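Local coordinates for protein aspartate-semialdehyde dehydrogenase 2 (Vibrio cholerae, PDB 2R00) that catalyses the NADPH-dependent reductive dephosphorylation of L-aspartyl-4-phosphate to L-aspartate-semialdehyde, a step shared by lysine and methionine biosynthesis, at residues A[31-36]-A[46-51]; A[111-116]-A[221-226]. All coordinates share one frame; numbering follows the deposited sequence.

Contact 1 (31-36 with 46-51) and contact 2 (111-116 with 221-226) follow one another along the chain, the first closing before the second opens, and they are separate in space: their centres lie 32 Å apart and their nearest atoms about 20 Å. Contact 1 is internal to the nucleotide-binding domain, where the side chain of Tyr-46 comes within about 4 Å of that of Thr-12, a predicted NADP(+)-binding residue. Contact 2 instead joins a loop of that domain to a helix of the dimerisation domain; the side chain of Ile-223 is about 8 Å from that of Arg-100, a predicted phosphate-binding residue. Contact 1 therefore lies beside the predicted cofactor site, whereas contact 2 stands off from Arg-100.

Contact 1 (A[31-36]-A[46-51]); sequences DELFLL and YRFNGK
Tyr-46 meets Leu-35 through a single methyl: Leu-35 CD1 lies 3.7 Å from Tyr-46 CD1 and 3.9 Å from Tyr-46 CB, touching the root of the ring at a slant. The phenol end is anchored by a hydrogen bond from OH to Glu-17 OE1, and Lys-44 makes a cation-pi contact with the ring. Two residues on, Phe-48 points to the same side of its strand and receives Leu-33. Here the approach is over the ring face: Leu-33 CD2 stands 3.7 Å from the ring centroid, 18° off the normal, a CH-pi contact displaced toward Phe-48 CG. Leu-33 reaches it with CG anti to its backbone N (chi1 -180°), the two side chains crossing near a right angle. The opposite face of the ring carries Asn-49 CG. From Phe-48 to Lys-51 the chain makes a type I' turn, closed by paired backbone bonds between these two residues, so that strand 45-48 leads into its antiparallel hairpin partner, strand 51-57. That partner lies between the contacting strands, which explains why Leu-33 CA and Phe-48 CA stay 8.2 Å apart; Leu-20 of helix 14-25 touches Leu-35, Tyr-46 and Phe-48. This is helix-on-sheet packing at the hairpin edge of a Rossmann-type NADP(+)-binding domain.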
ATOM      1  N   ASP A  31      19.737  -1.131  38.632  1.00 34.64           N
ATOM      2  CA  ASP A  31      20.258  -0.645  39.888  1.00 35.61           C
ATOM      3  C   ASP A  31      20.093   0.871  39.851  1.00 35.67           C
ATOM      4  O   ASP A  31      19.140   1.413  40.422  1.00 35.78           O
ATOM      5  CB  ASP A  31      21.724  -1.071  40.032  1.00 36.05           C
ATOM      6  CG  ASP A  31      22.394  -0.513  41.287  1.00 37.93           C
ATOM      7  OD1 ASP A  31      23.598  -0.790  41.457  1.00 40.37           O
ATOM      8  OD2 ASP A  31      21.736   0.194  42.091  1.00 39.92           O
ATOM      9  N   GLU A  32      20.986   1.554  39.139  1.00 35.62           N
ATOM     10  CA  GLU A  32      20.853   2.993  38.947  1.00 35.66           C
ATOM     11  C   GLU A  32      20.565   3.359  37.489  1.00 35.11           C
ATOM     12  O   GLU A  32      21.191   2.829  36.566  1.00 34.98           O
ATOM     13  CB  GLU A  32      22.114   3.699  39.420  1.00 36.00           C
ATOM     14  CG  GLU A  32      21.913   5.140  39.844  1.00 37.69           C
ATOM     15  CD  GLU A  32      23.060   5.648  40.707  1.00 39.86           C
ATOM     16  OE1 GLU A  32      23.830   4.811  41.249  1.00 39.50           O
ATOM     17  OE2 GLU A  32      23.193   6.885  40.832  1.00 40.86           O
ATOM     18  N   LEU A  33      19.613   4.267  37.294  1.00 34.39           N
ATOM     19  CA  LEU A  33      19.297   4.781  35.966  1.00 33.75           C
ATOM     20  C   LEU A  33      19.842   6.190  35.828  1.00 33.31           C
ATOM     21  O   LEU A  33      19.642   7.020  36.718  1.00 33.31           O
ATOM     22  CB  LEU A  33      17.779   4.772  35.721  1.00 33.71           C
ATOM     23  CG  LEU A  33      17.288   5.285  34.361  1.00 33.53           C
ATOM     24  CD1 LEU A  33      17.701   4.337  33.231  1.00 33.50           C
ATOM     25  CD2 LEU A  33      15.785   5.477  34.366  1.00 33.59           C
ATOM     26  N   PHE A  34      20.538   6.450  34.719  1.00 32.61           N
ATOM     27  CA  PHE A  34      21.036   7.789  34.403  1.00 32.09           C
ATOM     28  C   PHE A  34      20.369   8.316  33.133  1.00 31.84           C
ATOM     29  O   PHE A  34      20.208   7.587  32.147  1.00 31.57           O
ATOM     30  CB  PHE A  34      22.564   7.793  34.249  1.00 32.06           C
ATOM     31  CG  PHE A  34      23.301   7.313  35.472  1.00 32.33           C
ATOM     32  CD1 PHE A  34      23.564   5.961  35.658  1.00 32.98           C
ATOM     33  CD2 PHE A  34      23.735   8.217  36.438  1.00 32.50           C
ATOM     34  CE1 PHE A  34      24.250   5.506  36.792  1.00 33.63           C
ATOM     35  CE2 PHE A  34      24.420   7.772  37.569  1.00 33.10           C
ATOM     36  CZ  PHE A  34      24.674   6.416  37.746  1.00 33.15           C
ATOM     37  N   LEU A  35      19.965   9.577  33.169  1.00 31.10           N
ATOM     38  CA  LEU A  35      19.326  10.198  32.026  1.00 31.20           C
ATOM     39  C   LEU A  35      20.212  11.319  31.511  1.00 31.47           C
ATOM     40  O   LEU A  35      20.575  12.232  32.260  1.00 31.71           O
ATOM     41  CB  LEU A  35      17.929  10.709  32.394  1.00 31.01           C
ATOM     42  CG  LEU A  35      16.958   9.662  32.952  1.00 30.96           C
ATOM     43  CD1 LEU A  35      15.634  10.307  33.387  1.00 29.75           C
ATOM     44  CD2 LEU A  35      16.710   8.527  31.952  1.00 30.15           C
ATOM     45  N   LEU A  36      20.578  11.224  30.237  1.00 31.56           N
ATOM     46  CA  LEU A  36      21.520  12.154  29.622  1.00 32.21           C
ATOM     47  C   LEU A  36      20.874  12.907  28.471  1.00 33.31           C
ATOM     48  O   LEU A  36      20.036  12.367  27.751  1.00 32.87           O
ATOM     49  CB  LEU A  36      22.771  11.410  29.131  1.00 31.54           C
ATOM     50  CG  LEU A  36      23.422  10.463  30.141  1.00 30.67           C
ATOM     51  CD1 LEU A  36      24.388   9.490  29.485  1.00 28.69           C
ATOM     52  CD2 LEU A  36      24.099  11.263  31.247  1.00 29.33           C
ATOM     53  N   TYR A  46      12.302  12.984  36.099  1.00 33.04           N
ATOM     54  CA  TYR A  46      11.422  11.886  35.714  1.00 32.76           C
ATOM     55  C   TYR A  46      11.284  10.888  36.861  1.00 32.44           C
ATOM     56  O   TYR A  46      12.186  10.763  37.696  1.00 31.58           O
ATOM     57  CB  TYR A  46      11.977  11.165  34.478  1.00 32.77           C
ATOM     58  CG  TYR A  46      11.906  11.986  33.207  1.00 33.14           C
ATOM     59  CD1 TYR A  46      12.979  12.781  32.813  1.00 32.91           C
ATOM     60  CD2 TYR A  46      10.762  11.972  32.405  1.00 33.02           C
ATOM     61  CE1 TYR A  46      12.924  13.536  31.645  1.00 32.41           C
ATOM     62  CE2 TYR A  46      10.694  12.719  31.248  1.00 32.95           C
ATOM     63  CZ  TYR A  46      11.781  13.498  30.872  1.00 32.74           C
ATOM     64  OH  TYR A  46      11.722  14.244  29.724  1.00 33.06           O
ATOM     65  N   ARG A  47      10.162  10.172  36.887  1.00 32.29           N
ATOM     66  CA  ARG A  47       9.928   9.147  37.902  1.00 32.82           C
ATOM     67  C   ARG A  47      10.131   7.767  37.294  1.00 32.70           C
ATOM     68  O   ARG A  47       9.506   7.435  36.290  1.00 32.87           O
ATOM     69  CB  ARG A  47       8.508   9.265  38.470  1.00 32.77           C
ATOM     70  CG  ARG A  47       8.205   8.297  39.604  1.00 33.74           C
ATOM     71  CD  ARG A  47       6.891   8.667  40.283  1.00 35.79           C
ATOM     72  NE  ARG A  47       6.495   7.673  41.278  1.00 37.80           N
ATOM     73  CZ  ARG A  47       6.769   7.764  42.579  1.00 39.50           C
ATOM     74  NH1 ARG A  47       7.438   8.814  43.055  1.00 38.36           N
ATOM     75  NH2 ARG A  47       6.367   6.801  43.405  1.00 39.34           N
ATOM     76  N   PHE A  48      10.988   6.966  37.919  1.00 32.75           N
ATOM     77  CA  PHE A  48      11.284   5.634  37.417  1.00 33.17           C
ATOM     78  C   PHE A  48      11.374   4.647  38.567  1.00 33.25           C
ATOM     79  O   PHE A  48      12.187   4.827  39.478  1.00 33.35           O
ATOM     80  CB  PHE A  48      12.597   5.646  36.611  1.00 33.03           C
ATOM     81  CG  PHE A  48      13.090   4.286  36.238  1.00 32.74           C
ATOM     82  CD1 PHE A  48      14.051   3.645  37.014  1.00 32.85           C
ATOM     83  CD2 PHE A  48      12.593   3.635  35.109  1.00 32.66           C
ATOM     84  CE1 PHE A  48      14.517   2.384  36.672  1.00 33.62           C
ATOM     85  CE2 PHE A  48      13.047   2.375  34.761  1.00 32.57           C
ATOM     86  CZ  PHE A  48      14.009   1.742  35.545  1.00 33.15           C
ATOM     87  N   ASN A  49      10.550   3.602  38.511  1.00 33.54           N
ATOM     88  CA  ASN A  49      10.461   2.617  39.590  1.00 33.71           C
ATOM     89  C   ASN A  49      10.256   3.271  40.972  1.00 34.01           C
ATOM     90  O   ASN A  49      10.840   2.841  41.973  1.00 33.99           O
ATOM     91  CB  ASN A  49      11.681   1.686  39.586  1.00 33.96           C
ATOM     92  CG  ASN A  49      11.607   0.615  38.498  1.00 34.65           C
ATOM     93  OD1 ASN A  49      10.536   0.320  37.969  1.00 35.82           O
ATOM     94  ND2 ASN A  49      12.752   0.012  38.180  1.00 35.16           N
ATOM     95  N   GLY A  50       9.435   4.320  41.004  1.00 33.89           N
ATOM     96  CA  GLY A  50       9.114   5.039  42.237  1.00 34.37           C
ATOM     97  C   GLY A  50      10.183   5.994  42.752  1.00 34.46           C
ATOM     98  O   GLY A  50      10.018   6.592  43.824  1.00 34.28           O
ATOM     99  N   LYS A  51      11.269   6.139  41.990  1.00 34.25           N
ATOM    100  CA  LYS A  51      12.384   7.017  42.346  1.00 34.29           C
ATOM    101  C   LYS A  51      12.519   8.176  41.349  1.00 34.29           C
ATOM    102  O   LYS A  51      12.132   8.053  40.178  1.00 34.08           O
ATOM    103  CB  LYS A  51      13.693   6.222  42.422  1.00 34.63           C
ATOM    104  CG  LYS A  51      13.651   5.010  43.357  1.00 36.16           C
ATOM    105  CD  LYS A  51      15.051   4.477  43.623  1.00 40.65           C
ATOM    106  CE  LYS A  51      15.014   3.186  44.436  1.00 42.81           C
ATOM    107  NZ  LYS A  51      16.393   2.659  44.687  1.00 44.77           N
TER

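Contact 2 (A[111-116]-A[221-226]); sequences EVNPEA and QKIFND
Asn-113 and Ile-223 meet because their first torsions aim them at each other: chi1 of 66° sets the Asn-113 amide between its own backbone N and carbonyl carbon, while Ile-223, with chi1 -66°, carries CG2 opposite its backbone N. The contact is an interdomain seam, joining a loop of the nucleotide-binding domain to the C-terminal end of helix 211-223 in the dimerisation domain. That end is closed by a Schellman motif, with Asp-226 N bonded to Gln-221 O, Asn-225 N to Lys-222 O, and Asn-225 at positive phi as the C-prime residue. The closest approach is to the backbone, Asn-113 CB lying 3.6 Å from Ile-223 O. Between side chains, methyl CG2 of Ile-223 does the touching. It rests 3.8 Å from Asn-113 CG, the side chains crossing at about a right angle, and equally 3.8 Å from Val-112 CG1, so one branch meets both an amide and an apolar neighbour. The Ile-223 side chain also touches Thr-133 and Leu-137 of helix 131-147, and Leu-107 and Pro-129. Bonds from Val-109 N to Asn-113 OD1 and from Asn-113 ND2 to Leu-107 O fix the rotation of the amide within its own loop. The helix end adds a polar link through water: Asn-113 ND2 donates to water 1 at 3.0 Å, and that water in turn donates to Lys-222 O at 2.9 Å.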
ATOM      1  N   GLU A 111      13.699 -11.520  18.274  1.00 25.83           N
ATOM      2  CA  GLU A 111      12.898 -12.681  17.881  1.00 26.55           C
ATOM      3  C   GLU A 111      13.510 -13.384  16.673  1.00 26.65           C
ATOM      4  O   GLU A 111      13.163 -14.528  16.361  1.00 27.07           O
ATOM      5  CB  GLU A 111      11.464 -12.265  17.552  1.00 27.24           C
ATOM      6  CG  GLU A 111      10.691 -11.701  18.733  1.00 29.06           C
ATOM      7  CD  GLU A 111      10.795 -10.196  18.843  1.00 32.54           C
ATOM      8  OE1 GLU A 111      11.767  -9.600  18.311  1.00 32.73           O
ATOM      9  OE2 GLU A 111       9.891  -9.603  19.472  1.00 33.46           O
ATOM     10  N   VAL A 112      14.426 -12.702  15.996  1.00 25.95           N
ATOM     11  CA  VAL A 112      14.943 -13.207  14.734  1.00 25.70           C
ATOM     12  C   VAL A 112      16.408 -13.630  14.826  1.00 25.79           C
ATOM     13  O   VAL A 112      16.737 -14.789  14.536  1.00 26.07           O
ATOM     14  CB  VAL A 112      14.726 -12.179  13.593  1.00 25.62           C
ATOM     15  CG1 VAL A 112      15.317 -12.680  12.291  1.00 26.12           C
ATOM     16  CG2 VAL A 112      13.244 -11.874  13.435  1.00 25.21           C
ATOM     17  N   ASN A 113      17.281 -12.703  15.228  1.00 25.23           N
ATOM     18  CA  ASN A 113      18.718 -12.979  15.237  1.00 25.25           C
ATOM     19  C   ASN A 113      19.403 -12.677  16.572  1.00 25.56           C
ATOM     20  O   ASN A 113      20.434 -11.999  16.589  1.00 24.77           O
ATOM     21  CB  ASN A 113      19.414 -12.226  14.093  1.00 25.11           C
ATOM     22  CG  ASN A 113      19.361 -10.704  14.269  1.00 23.70           C
ATOM     23  OD1 ASN A 113      18.471 -10.170  14.924  1.00 22.73           O
ATOM     24  ND2 ASN A 113      20.319 -10.014  13.678  1.00 23.88           N
ATOM     25  N   PRO A 114      18.863 -13.213  17.692  1.00 26.08           N
ATOM     26  CA  PRO A 114      19.427 -12.856  18.992  1.00 26.25           C
ATOM     27  C   PRO A 114      20.875 -13.320  19.127  1.00 26.48           C
ATOM     28  O   PRO A 114      21.607 -12.756  19.919  1.00 25.69           O
ATOM     29  CB  PRO A 114      18.534 -13.610  19.989  1.00 26.48           C
ATOM     30  CG  PRO A 114      17.998 -14.784  19.205  1.00 26.29           C
ATOM     31  CD  PRO A 114      17.769 -14.199  17.830  1.00 26.37           C
ATOM     32  N   GLU A 115      21.264 -14.332  18.345  1.00 26.67           N
ATOM     33  CA  GLU A 115      22.638 -14.845  18.308  1.00 27.49           C
ATOM     34  C   GLU A 115      23.655 -13.764  17.962  1.00 26.73           C
ATOM     35  O   GLU A 115      24.796 -13.797  18.439  1.00 25.87           O
ATOM     36  CB  GLU A 115      22.773 -15.978  17.283  1.00 28.48           C
ATOM     37  CG  GLU A 115      22.790 -17.388  17.866  1.00 33.74           C
ATOM     38  CD  GLU A 115      23.622 -18.359  17.017  1.00 40.96           C
ATOM     39  OE1 GLU A 115      23.274 -18.579  15.825  1.00 44.17           O
ATOM     40  OE2 GLU A 115      24.633 -18.899  17.541  1.00 43.36           O
ATOM     41  N   ALA A 116      23.232 -12.809  17.131  1.00 25.94           N
ATOM     42  CA  ALA A 116      24.082 -11.704  16.705  1.00 25.79           C
ATOM     43  C   ALA A 116      24.558 -10.834  17.870  1.00 25.63           C
ATOM     44  O   ALA A 116      25.605 -10.183  17.773  1.00 25.55           O
ATOM     45  CB  ALA A 116      23.362 -10.843  15.629  1.00 25.87           C
ATOM     46  N   GLN A 221      18.663  -7.918   4.733  1.00 22.57           N
ATOM     47  CA  GLN A 221      19.677  -8.914   4.383  1.00 23.15           C
ATOM     48  C   GLN A 221      20.654  -9.200   5.525  1.00 23.21           C
ATOM     49  O   GLN A 221      21.073 -10.352   5.710  1.00 23.62           O
ATOM     50  CB  GLN A 221      20.445  -8.465   3.138  1.00 22.87           C
ATOM     51  CG  GLN A 221      19.616  -8.510   1.856  1.00 22.63           C
ATOM     52  CD  GLN A 221      20.371  -7.988   0.646  1.00 24.37           C
ATOM     53  OE1 GLN A 221      21.347  -7.239   0.774  1.00 27.32           O
ATOM     54  NE2 GLN A 221      19.911  -8.365  -0.540  1.00 25.80           N
ATOM     55  N   LYS A 222      21.035  -8.151   6.260  1.00 22.82           N
ATOM     56  CA  LYS A 222      21.894  -8.280   7.439  1.00 22.85           C
ATOM     57  C   LYS A 222      21.227  -9.097   8.549  1.00 23.18           C
ATOM     58  O   LYS A 222      21.829 -10.033   9.083  1.00 23.60           O
ATOM     59  CB  LYS A 222      22.298  -6.903   7.981  1.00 22.40           C
ATOM     60  CG  LYS A 222      23.290  -6.932   9.138  1.00 21.20           C
ATOM     61  CD  LYS A 222      23.929  -5.563   9.370  1.00 22.77           C
ATOM     62  CE  LYS A 222      25.083  -5.614  10.382  1.00 22.48           C
ATOM     63  NZ  LYS A 222      25.833  -4.295  10.430  1.00 24.09           N
ATOM     64  N   ILE A 223      20.000  -8.739   8.905  1.00 23.56           N
ATOM     65  CA  ILE A 223      19.299  -9.410  10.003  1.00 24.33           C
ATOM     66  C   ILE A 223      19.061 -10.893   9.688  1.00 25.40           C
ATOM     67  O   ILE A 223      19.323 -11.750  10.530  1.00 25.33           O
ATOM     68  CB  ILE A 223      18.008  -8.668  10.411  1.00 24.03           C
ATOM     69  CG1 ILE A 223      18.375  -7.302  11.004  1.00 23.75           C
ATOM     70  CG2 ILE A 223      17.199  -9.476  11.443  1.00 23.80           C
ATOM     71  CD1 ILE A 223      17.253  -6.250  10.968  1.00 21.88           C
ATOM     72  N   PHE A 224      18.609 -11.186   8.472  1.00 26.01           N
ATOM     73  CA  PHE A 224      18.460 -12.578   8.018  1.00 27.52           C
ATOM     74  C   PHE A 224      19.813 -13.256   7.818  1.00 28.38           C
ATOM     75  O   PHE A 224      19.888 -14.485   7.707  1.00 28.68           O
ATOM     76  CB  PHE A 224      17.680 -12.650   6.694  1.00 27.25           C
ATOM     77  CG  PHE A 224      16.162 -12.637   6.847  1.00 27.51           C
ATOM     78  CD1 PHE A 224      15.525 -13.423   7.802  1.00 28.04           C
ATOM     79  CD2 PHE A 224      15.376 -11.871   5.987  1.00 27.89           C
ATOM     80  CE1 PHE A 224      14.119 -13.430   7.920  1.00 29.29           C
ATOM     81  CE2 PHE A 224      13.970 -11.872   6.097  1.00 28.91           C
ATOM     82  CZ  PHE A 224      13.347 -12.655   7.068  1.00 26.98           C
ATOM     83  N   ASN A 225      20.872 -12.446   7.754  1.00 29.41           N
ATOM     84  CA  ASN A 225      22.220 -12.903   7.413  1.00 30.58           C
ATOM     85  C   ASN A 225      22.227 -13.710   6.111  1.00 31.43           C
ATOM     86  O   ASN A 225      22.814 -14.794   6.027  1.00 30.91           O
ATOM     87  CB  ASN A 225      22.850 -13.694   8.571  1.00 30.77           C
ATOM     88  CG  ASN A 225      24.344 -13.880   8.400  1.00 32.24           C
ATOM     89  OD1 ASN A 225      25.033 -13.027   7.822  1.00 33.20           O
ATOM     90  ND2 ASN A 225      24.855 -15.003   8.888  1.00 32.97           N
ATOM     91  N   ASP A 226      21.563 -13.167   5.093  1.00 32.10           N
ATOM     92  CA  ASP A 226      21.321 -13.910   3.871  1.00 32.99           C
ATOM     93  C   ASP A 226      21.357 -12.962   2.669  1.00 33.75           C
ATOM     94  O   ASP A 226      20.332 -12.383   2.295  1.00 33.65           O
ATOM     95  CB  ASP A 226      19.985 -14.655   3.989  1.00 32.85           C
ATOM     96  CG  ASP A 226      19.683 -15.547   2.789  1.00 34.26           C
ATOM     97  OD1 ASP A 226      18.697 -16.322   2.876  1.00 35.32           O
ATOM     98  OD2 ASP A 226      20.399 -15.468   1.767  1.00 33.19           O
TER
HETATM   99  O   HOH W   1      22.482 -10.891  11.743  1.00 25.22           O